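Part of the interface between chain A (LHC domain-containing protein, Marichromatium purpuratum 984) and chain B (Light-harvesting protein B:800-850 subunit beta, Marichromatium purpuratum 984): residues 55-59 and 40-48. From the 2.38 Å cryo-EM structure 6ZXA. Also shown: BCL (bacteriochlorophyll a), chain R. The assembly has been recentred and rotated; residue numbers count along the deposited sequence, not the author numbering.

Chain A, residues 55-59: LPGYG
Chain B 40-48: VTWIYQPWF

Chain A contributes a strandless, helix-free segment whose first four residues form a type II beta turn. At the turn corners, A:Pro56 has phi/psi of -67/126° and A:Gly57 105/-23°; the closing bond, A:Tyr58 N to A:Leu55 O, is weak at 3.4 Å. A:Leu55 (-78/146°) and A:Tyr58 (-93/153°) are extended, and A:Gly59 lies at 77/-157°. Chain B supplies the end of a helix, residues 40-44, with phi/psi near -63/-43° and bonds from B:Tyr44 N to B:Val40 O (3.0 Å) and B:Gln45 N to B:Thr41 O (2.7 Å). B:Gln45 then leaves helical values at -162/127°, followed by B:Pro46 at -77/-23° and B:Trp47 at 64/-4°. The turn sits against this helix exit: the nearest CA atoms are those of A:Gly57 and B:Gln45, 7.6 Å apart, and the two stretches bury 318 Å² in all.

Three hydrogen bonds join the stretches, each pairing a side-chain donor with a backbone carbonyl; the carbonyls of A:Pro56 and A:Gly57 are good acceptors for the amide and phenol groups of B:Gln45 and B:Tyr44. B:Gln45, with chi1 off-well at -136°, chi2 t and chi3 -133°, donates from NE2 to A:Pro56 O at 2.9 Å, with an N-H...O angle of 138°. B:Tyr44 (chi1 t, chi2 81°) donates from OH to A:Gly57 O at 2.6 Å, the acceptor lying at its ring edge. In return, A:Tyr58 (chi1 m, chi2 -76°) donates from OH to B:Gln45 O at 2.8 Å. A:Tyr58 OH also lies 3.2 Å from B:Trp47 N, but the angle is too poor for a hydrogen bond.

Glycine at A:Gly57 suits both its fold and its neighbour. An ideal CB on A:Gly57 would be jammed against the carbonyl O of A:Pro56 and would sit 2.3 Å from B:Gln45 OE1, a clash.

A:Tyr58 has the largest covered area, 110 Å². Its CA-to-CB bond points sideways, yet the ring end comes nearer to chain B. B:Gln45 NE2, a polar group against a pi face, lies over one face, 3.3 Å from A:Tyr58 CZ; BCL CBC lies over the opposite face, 3.4 Å from that same A:Tyr58 CZ. Carbon-to-carbon packing flanks the ring obliquely: A:Tyr58 CE1 to the B:Thr41 CG2 methyl at 3.6 Å, A:Tyr58 CD1 to B:Tyr44 CE2 at 4.1 Å, and A:Tyr58 CZ to B:Trp47 CB at 4.0 Å.

B:Trp47 (chi1 p, chi2 74°) starts toward chain A, but its end leads away to the pigment, where B:Trp47 NE1 donates to BCL OBB at 3.3 Å and 153°, with BCL C2C over one indole face.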

ATOM      1  N   LEU A  55      -4.036 -26.366   5.427  1.00 30.84           N
ATOM      2  CA  LEU A  55      -4.106 -27.472   6.366  1.00 32.69           C
ATOM      3  C   LEU A  55      -4.751 -28.693   5.711  1.00 41.97           C
ATOM      4  O   LEU A  55      -5.647 -28.557   4.874  1.00 48.01           O
ATOM      5  CB  LEU A  55      -4.896 -27.067   7.603  1.00 30.56           C
ATOM      6  CG  LEU A  55      -4.231 -26.044   8.523  1.00 31.35           C
ATOM      7  CD1 LEU A  55      -5.056 -25.837   9.771  1.00 29.77           C
ATOM      8  CD2 LEU A  55      -2.832 -26.474   8.883  1.00 28.30           C
ATOM      9  N   PRO A  56      -4.313 -29.900   6.075  1.00 45.85           N
ATOM     10  CA  PRO A  56      -4.763 -31.107   5.362  1.00 43.79           C
ATOM     11  C   PRO A  56      -6.245 -31.379   5.582  1.00 35.83           C
ATOM     12  O   PRO A  56      -6.713 -31.461   6.717  1.00 35.05           O
ATOM     13  CB  PRO A  56      -3.893 -32.216   5.963  1.00 43.21           C
ATOM     14  CG  PRO A  56      -3.494 -31.694   7.290  1.00 49.85           C
ATOM     15  CD  PRO A  56      -3.328 -30.219   7.119  1.00 46.26           C
ATOM     16  N   GLY A  57      -6.977 -31.523   4.483  1.00 34.00           N
ATOM     17  CA  GLY A  57      -8.379 -31.848   4.517  1.00 34.03           C
ATOM     18  C   GLY A  57      -9.313 -30.696   4.216  1.00 39.77           C
ATOM     19  O   GLY A  57     -10.454 -30.935   3.813  1.00 39.20           O
ATOM     20  N   TYR A  58      -8.867 -29.462   4.400  1.00 33.63           N
ATOM     21  CA  TYR A  58      -9.725 -28.310   4.194  1.00 28.75           C
ATOM     22  C   TYR A  58      -9.583 -27.779   2.779  1.00 28.25           C
ATOM     23  O   TYR A  58      -8.548 -27.937   2.132  1.00 29.03           O
ATOM     24  CB  TYR A  58      -9.402 -27.217   5.203  1.00 28.61           C
ATOM     25  CG  TYR A  58      -9.508 -27.691   6.622  1.00 27.35           C
ATOM     26  CD1 TYR A  58     -10.742 -27.866   7.216  1.00 25.63           C
ATOM     27  CD2 TYR A  58      -8.379 -27.981   7.361  1.00 24.63           C
ATOM     28  CE1 TYR A  58     -10.850 -28.305   8.503  1.00 24.82           C
ATOM     29  CE2 TYR A  58      -8.479 -28.421   8.655  1.00 26.58           C
ATOM     30  CZ  TYR A  58      -9.718 -28.581   9.218  1.00 26.91           C
ATOM     31  OH  TYR A  58      -9.832 -29.020  10.509  1.00 25.52           O
ATOM     32  N   GLY A  59     -10.644 -27.150   2.298  1.00 27.55           N
ATOM     33  CA  GLY A  59     -10.581 -26.643   0.952  1.00 34.71           C
ATOM     34  C   GLY A  59     -10.760 -27.742  -0.076  1.00 33.18           C
ATOM     35  O   GLY A  59     -11.324 -28.803   0.192  1.00 35.58           O
TER
ATOM     36  N   VAL B  40     -19.337 -25.830  12.190  1.00 29.84           N
ATOM     37  CA  VAL B  40     -19.494 -26.709  11.035  1.00 32.69           C
ATOM     38  C   VAL B  40     -18.145 -27.258  10.585  1.00 37.97           C
ATOM     39  O   VAL B  40     -18.013 -28.449  10.271  1.00 42.85           O
ATOM     40  CB  VAL B  40     -20.216 -25.966   9.899  1.00 34.53           C
ATOM     41  CG1 VAL B  40     -20.226 -26.806   8.644  1.00 34.39           C
ATOM     42  CG2 VAL B  40     -21.626 -25.625  10.320  1.00 34.43           C
ATOM     43  N   THR B  41     -17.118 -26.407  10.560  1.00 35.47           N
ATOM     44  CA  THR B  41     -15.792 -26.854  10.151  1.00 34.73           C
ATOM     45  C   THR B  41     -15.228 -27.874  11.128  1.00 28.91           C
ATOM     46  O   THR B  41     -14.591 -28.848  10.719  1.00 27.34           O
ATOM     47  CB  THR B  41     -14.852 -25.655  10.027  1.00 30.14           C
ATOM     48  OG1 THR B  41     -15.436 -24.679   9.160  1.00 27.61           O
ATOM     49  CG2 THR B  41     -13.514 -26.081   9.467  1.00 29.74           C
ATOM     50  N   TRP B  42     -15.451 -27.665  12.424  1.00 31.83           N
ATOM     51  CA  TRP B  42     -14.963 -28.596  13.432  1.00 40.59           C
ATOM     52  C   TRP B  42     -15.657 -29.942  13.303  1.00 44.81           C
ATOM     53  O   TRP B  42     -15.019 -30.994  13.419  1.00 49.65           O
ATOM     54  CB  TRP B  42     -15.176 -28.013  14.826  1.00 39.44           C
ATOM     55  CG  TRP B  42     -14.707 -28.905  15.922  1.00 48.83           C
ATOM     56  CD1 TRP B  42     -15.354 -29.993  16.426  1.00 46.51           C
ATOM     57  CD2 TRP B  42     -13.487 -28.791  16.653  1.00 49.77           C
ATOM     58  NE1 TRP B  42     -14.613 -30.563  17.424  1.00 46.74           N
ATOM     59  CE2 TRP B  42     -13.461 -29.842  17.587  1.00 48.17           C
ATOM     60  CE3 TRP B  42     -12.415 -27.899  16.614  1.00 43.31           C
ATOM     61  CZ2 TRP B  42     -12.405 -30.029  18.467  1.00 49.42           C
ATOM     62  CZ3 TRP B  42     -11.370 -28.084  17.491  1.00 52.94           C
ATOM     63  CH2 TRP B  42     -11.368 -29.144  18.402  1.00 55.89           C
ATOM     64  N   ILE B  43     -16.970 -29.925  13.079  1.00 41.96           N
ATOM     65  CA  ILE B  43     -17.694 -31.163  12.812  1.00 42.05           C
ATOM     66  C   ILE B  43     -17.080 -31.879  11.618  1.00 42.34           C
ATOM     67  O   ILE B  43     -16.821 -33.085  11.659  1.00 48.85           O
ATOM     68  CB  ILE B  43     -19.187 -30.870  12.596  1.00 45.78           C
ATOM     69  CG1 ILE B  43     -19.875 -30.663  13.942  1.00 43.56           C
ATOM     70  CG2 ILE B  43     -19.846 -31.980  11.802  1.00 46.69           C
ATOM     71  CD1 ILE B  43     -21.194 -29.969  13.834  1.00 47.50           C
ATOM     72  N   TYR B  44     -16.815 -31.136  10.543  1.00 40.87           N
ATOM     73  CA  TYR B  44     -16.176 -31.740   9.380  1.00 39.56           C
ATOM     74  C   TYR B  44     -14.782 -32.257   9.718  1.00 37.92           C
ATOM     75  O   TYR B  44     -14.426 -33.381   9.353  1.00 43.69           O
ATOM     76  CB  TYR B  44     -16.121 -30.732   8.235  1.00 42.63           C
ATOM     77  CG  TYR B  44     -15.208 -31.126   7.104  1.00 45.85           C
ATOM     78  CD1 TYR B  44     -15.628 -32.014   6.129  1.00 49.50           C
ATOM     79  CD2 TYR B  44     -13.929 -30.602   7.004  1.00 46.93           C
ATOM     80  CE1 TYR B  44     -14.799 -32.376   5.097  1.00 54.56           C
ATOM     81  CE2 TYR B  44     -13.095 -30.957   5.978  1.00 48.46           C
ATOM     82  CZ  TYR B  44     -13.533 -31.842   5.025  1.00 55.35           C
ATOM     83  OH  TYR B  44     -12.700 -32.198   3.998  1.00 66.65           O
ATOM     84  N   GLN B  45     -13.982 -31.455  10.416  1.00 39.01           N
ATOM     85  CA  GLN B  45     -12.626 -31.836  10.785  1.00 39.43           C
ATOM     86  C   GLN B  45     -12.132 -30.950  11.922  1.00 43.91           C
ATOM     87  O   GLN B  45     -12.181 -29.721  11.816  1.00 68.09           O
ATOM     88  CB  GLN B  45     -11.696 -31.740   9.579  1.00 39.63           C
ATOM     89  CG  GLN B  45     -10.753 -32.903   9.423  1.00 45.30           C
ATOM     90  CD  GLN B  45      -9.885 -32.781   8.191  1.00 56.36           C
ATOM     91  OE1 GLN B  45      -9.743 -33.728   7.422  1.00 68.00           O
ATOM     92  NE2 GLN B  45      -9.305 -31.610   7.993  1.00 59.37           N
ATOM     93  N   PRO B  46     -11.644 -31.530  13.017  1.00 49.93           N
ATOM     94  CA  PRO B  46     -11.425 -30.723  14.229  1.00 49.51           C
ATOM     95  C   PRO B  46     -10.185 -29.836  14.216  1.00 45.45           C
ATOM     96  O   PRO B  46     -10.129 -28.896  15.011  1.00 59.44           O
ATOM     97  CB  PRO B  46     -11.338 -31.784  15.334  1.00 46.71           C
ATOM     98  CG  PRO B  46     -12.030 -32.963  14.776  1.00 47.75           C
ATOM     99  CD  PRO B  46     -11.718 -32.964  13.325  1.00 51.31           C
ATOM    100  N   TRP B  47      -9.168 -30.134  13.417  1.00 34.32           N
ATOM    101  CA  TRP B  47      -7.931 -29.350  13.338  1.00 34.12           C
ATOM    102  C   TRP B  47      -7.140 -29.349  14.645  1.00 32.82           C
ATOM    103  O   TRP B  47      -6.024 -28.827  14.686  1.00 32.19           O
ATOM    104  CB  TRP B  47      -8.187 -27.916  12.830  1.00 31.05           C
ATOM    105  CG  TRP B  47      -8.635 -26.845  13.794  1.00 23.38           C
ATOM    106  CD1 TRP B  47      -7.886 -26.218  14.738  1.00 21.56           C
ATOM    107  CD2 TRP B  47      -9.930 -26.246  13.850  1.00 18.85           C
ATOM    108  NE1 TRP B  47      -8.640 -25.287  15.400  1.00 19.01           N
ATOM    109  CE2 TRP B  47      -9.902 -25.287  14.873  1.00 18.60           C
ATOM    110  CE3 TRP B  47     -11.120 -26.450  13.148  1.00 18.26           C
ATOM    111  CZ2 TRP B  47     -11.012 -24.525  15.206  1.00 21.12           C
ATOM    112  CZ3 TRP B  47     -12.217 -25.695  13.478  1.00 20.53           C
ATOM    113  CH2 TRP B  47     -12.159 -24.744  14.498  1.00 20.44           C
ATOM    114  N   PHE B  48      -7.680 -29.968  15.692  1.00 39.48           N
ATOM    115  CA  PHE B  48      -6.902 -30.454  16.836  1.00 52.97           C
ATOM    116  C   PHE B  48      -7.798 -31.258  17.770  1.00 55.25           C
ATOM    117  O   PHE B  48      -7.928 -32.468  17.624  1.00 61.21           O
ATOM    118  CB  PHE B  48      -6.214 -29.317  17.607  1.00 44.03           C
ATOM    119  CG  PHE B  48      -7.130 -28.496  18.461  1.00 49.28           C
ATOM    120  CD1 PHE B  48      -7.658 -27.312  17.986  1.00 53.05           C
ATOM    121  CD2 PHE B  48      -7.418 -28.873  19.761  1.00 51.20           C
ATOM    122  CE1 PHE B  48      -8.477 -26.541  18.773  1.00 48.64           C
ATOM    123  CE2 PHE B  48      -8.240 -28.107  20.549  1.00 49.90           C
ATOM    124  CZ  PHE B  48      -8.768 -26.941  20.057  1.00 53.65           C
TER
HETATM  125 MG   BCL R 102     -10.578 -19.248  12.949  1.00 14.16          MG
HETATM  126  CHA BCL R 102     -11.828 -16.499  11.313  1.00 13.02           C
HETATM  127  CHB BCL R 102     -10.433 -17.393  15.780  1.00 19.16           C
HETATM  128  CHC BCL R 102      -8.867 -21.735  14.422  1.00 16.05           C
HETATM  129  CHD BCL R 102     -10.141 -20.816   9.888  1.00 12.50           C
HETATM  130  NA  BCL R 102     -11.032 -17.190  13.434  1.00 16.76           N
HETATM  131  C1A BCL R 102     -11.665 -16.257  12.647  1.00 15.90           C
HETATM  132  C2A BCL R 102     -12.171 -15.111  13.460  1.00 20.66           C
HETATM  133  C3A BCL R 102     -11.431 -15.287  14.782  1.00 21.81           C
HETATM  134  C4A BCL R 102     -10.993 -16.708  14.727  1.00 19.51           C
HETATM  135  CMA BCL R 102     -10.246 -14.339  14.898  1.00 20.90           C
HETATM  136  CAA BCL R 102     -13.691 -15.141  13.606  1.00 28.75           C
HETATM  137  CBA BCL R 102     -14.325 -14.328  14.741  1.00 43.46           C
HETATM  138  CGA BCL R 102     -14.863 -15.196  15.835  1.00 58.40           C
HETATM  139  O1A BCL R 102     -15.901 -15.719  15.839  1.00 68.37           O
HETATM  140  O2A BCL R 102     -14.075 -15.381  16.840  1.00 73.05           O
HETATM  141  NB  BCL R 102      -9.752 -19.532  14.808  1.00 16.53           N
HETATM  142  C1B BCL R 102      -9.813 -18.643  15.865  1.00 18.31           C
HETATM  143  C2B BCL R 102      -9.178 -19.187  16.983  1.00 22.52           C
HETATM  144  C3B BCL R 102      -8.686 -20.444  16.619  1.00 21.94           C
HETATM  145  C4B BCL R 102      -9.111 -20.635  15.253  1.00 18.29           C
HETATM  146  CMB BCL R 102      -9.096 -18.464  18.311  1.00 21.54           C
HETATM  147  CAB BCL R 102      -7.894 -21.412  17.348  1.00 24.79           C
HETATM  148  OBB BCL R 102      -8.078 -22.629  17.244  1.00 25.77           O
HETATM  149  CBB BCL R 102      -6.784 -20.990  18.275  1.00 27.43           C
HETATM  150  NC  BCL R 102      -9.586 -20.984  12.238  1.00 14.97           N
HETATM  151  C1C BCL R 102      -9.101 -21.956  13.060  1.00 16.61           C
HETATM  152  C2C BCL R 102      -8.602 -23.140  12.331  1.00 17.74           C
HETATM  153  C3C BCL R 102      -9.123 -22.907  10.917  1.00 17.57           C
HETATM  154  C4C BCL R 102      -9.691 -21.520  10.981  1.00 14.41           C
HETATM  155  CMC BCL R 102      -7.100 -23.272  12.403  1.00 17.79           C
HETATM  156  CAC BCL R 102     -10.134 -23.981  10.450  1.00 19.03           C
HETATM  157  CBC BCL R 102      -9.466 -25.284  10.127  1.00 19.60           C
HETATM  158  ND  BCL R 102     -10.836 -18.779  11.001  1.00 12.81           N
HETATM  159  C1D BCL R 102     -10.734 -19.526   9.844  1.00 12.07           C
HETATM  160  C2D BCL R 102     -11.242 -18.829   8.744  1.00 11.59           C
HETATM  161  C3D BCL R 102     -11.699 -17.632   9.247  1.00 12.45           C
HETATM  162  C4D BCL R 102     -11.444 -17.635  10.599  1.00 12.01           C
HETATM  163  CMD BCL R 102     -11.251 -19.323   7.335  1.00 12.09           C
HETATM  164  CAD BCL R 102     -12.127 -16.332   8.921  1.00 12.91           C
HETATM  165  OBD BCL R 102     -12.345 -15.819   7.830  1.00 13.00           O
HETATM  166  CBD BCL R 102     -12.311 -15.535  10.227  1.00 13.64           C
HETATM  167  CGD BCL R 102     -11.608 -14.247  10.141  1.00 16.06           C
HETATM  168  O1D BCL R 102     -10.495 -14.029  10.548  1.00 16.42           O
HETATM  169  O2D BCL R 102     -12.313 -13.304   9.557  1.00 18.97           O
HETATM  170  CED BCL R 102     -11.707 -12.007   9.366  1.00 20.19           C
HETATM  171  C1  BCL R 102     -14.576 -16.243  17.916  1.00 90.84           C
HETATM  172  C2  BCL R 102     -13.662 -17.452  17.898  1.00 87.77           C
HETATM  173  C3  BCL R 102     -13.904 -18.505  17.180  1.00 93.48           C
HETATM  174  C4  BCL R 102     -15.109 -18.683  16.280  1.00 99.49           C
HETATM  175  C5  BCL R 102     -12.947 -19.682  17.201  1.00101.97           C
HETATM  176  C6  BCL R 102     -12.954 -20.518  18.465  1.00 88.87           C
HETATM  177  C7  BCL R 102     -11.858 -21.574  18.429  1.00111.07           C
HETATM  178  C8  BCL R 102     -11.932 -22.636  19.519  1.00116.56           C
HETATM  179  C9  BCL R 102     -10.754 -23.615  19.394  1.00122.18           C
HETATM  180  C10 BCL R 102     -13.248 -23.421  19.414  1.00131.28           C
HETATM  181  C11 BCL R 102     -13.646 -24.060  18.080  1.00143.07           C
HETATM  182  C12 BCL R 102     -14.786 -25.099  18.146  1.00143.98           C
HETATM  183  C13 BCL R 102     -16.221 -24.583  18.385  1.00139.64           C
HETATM  184  C14 BCL R 102     -16.509 -23.339  17.544  1.00146.52           C
HETATM  185  C15 BCL R 102     -16.497 -24.234  19.882  1.00162.43           C
HETATM  186  C16 BCL R 102     -17.862 -24.075  20.594  1.00179.06           C
HETATM  187  C17 BCL R 102     -19.032 -23.196  20.111  1.00194.79           C
HETATM  188  C18 BCL R 102     -18.781 -21.714  19.908  1.00194.42           C
HETATM  189  C19 BCL R 102     -18.108 -21.192  21.190  1.00194.37           C
HETATM  190  C20 BCL R 102     -20.062 -20.921  19.640  1.00198.49           C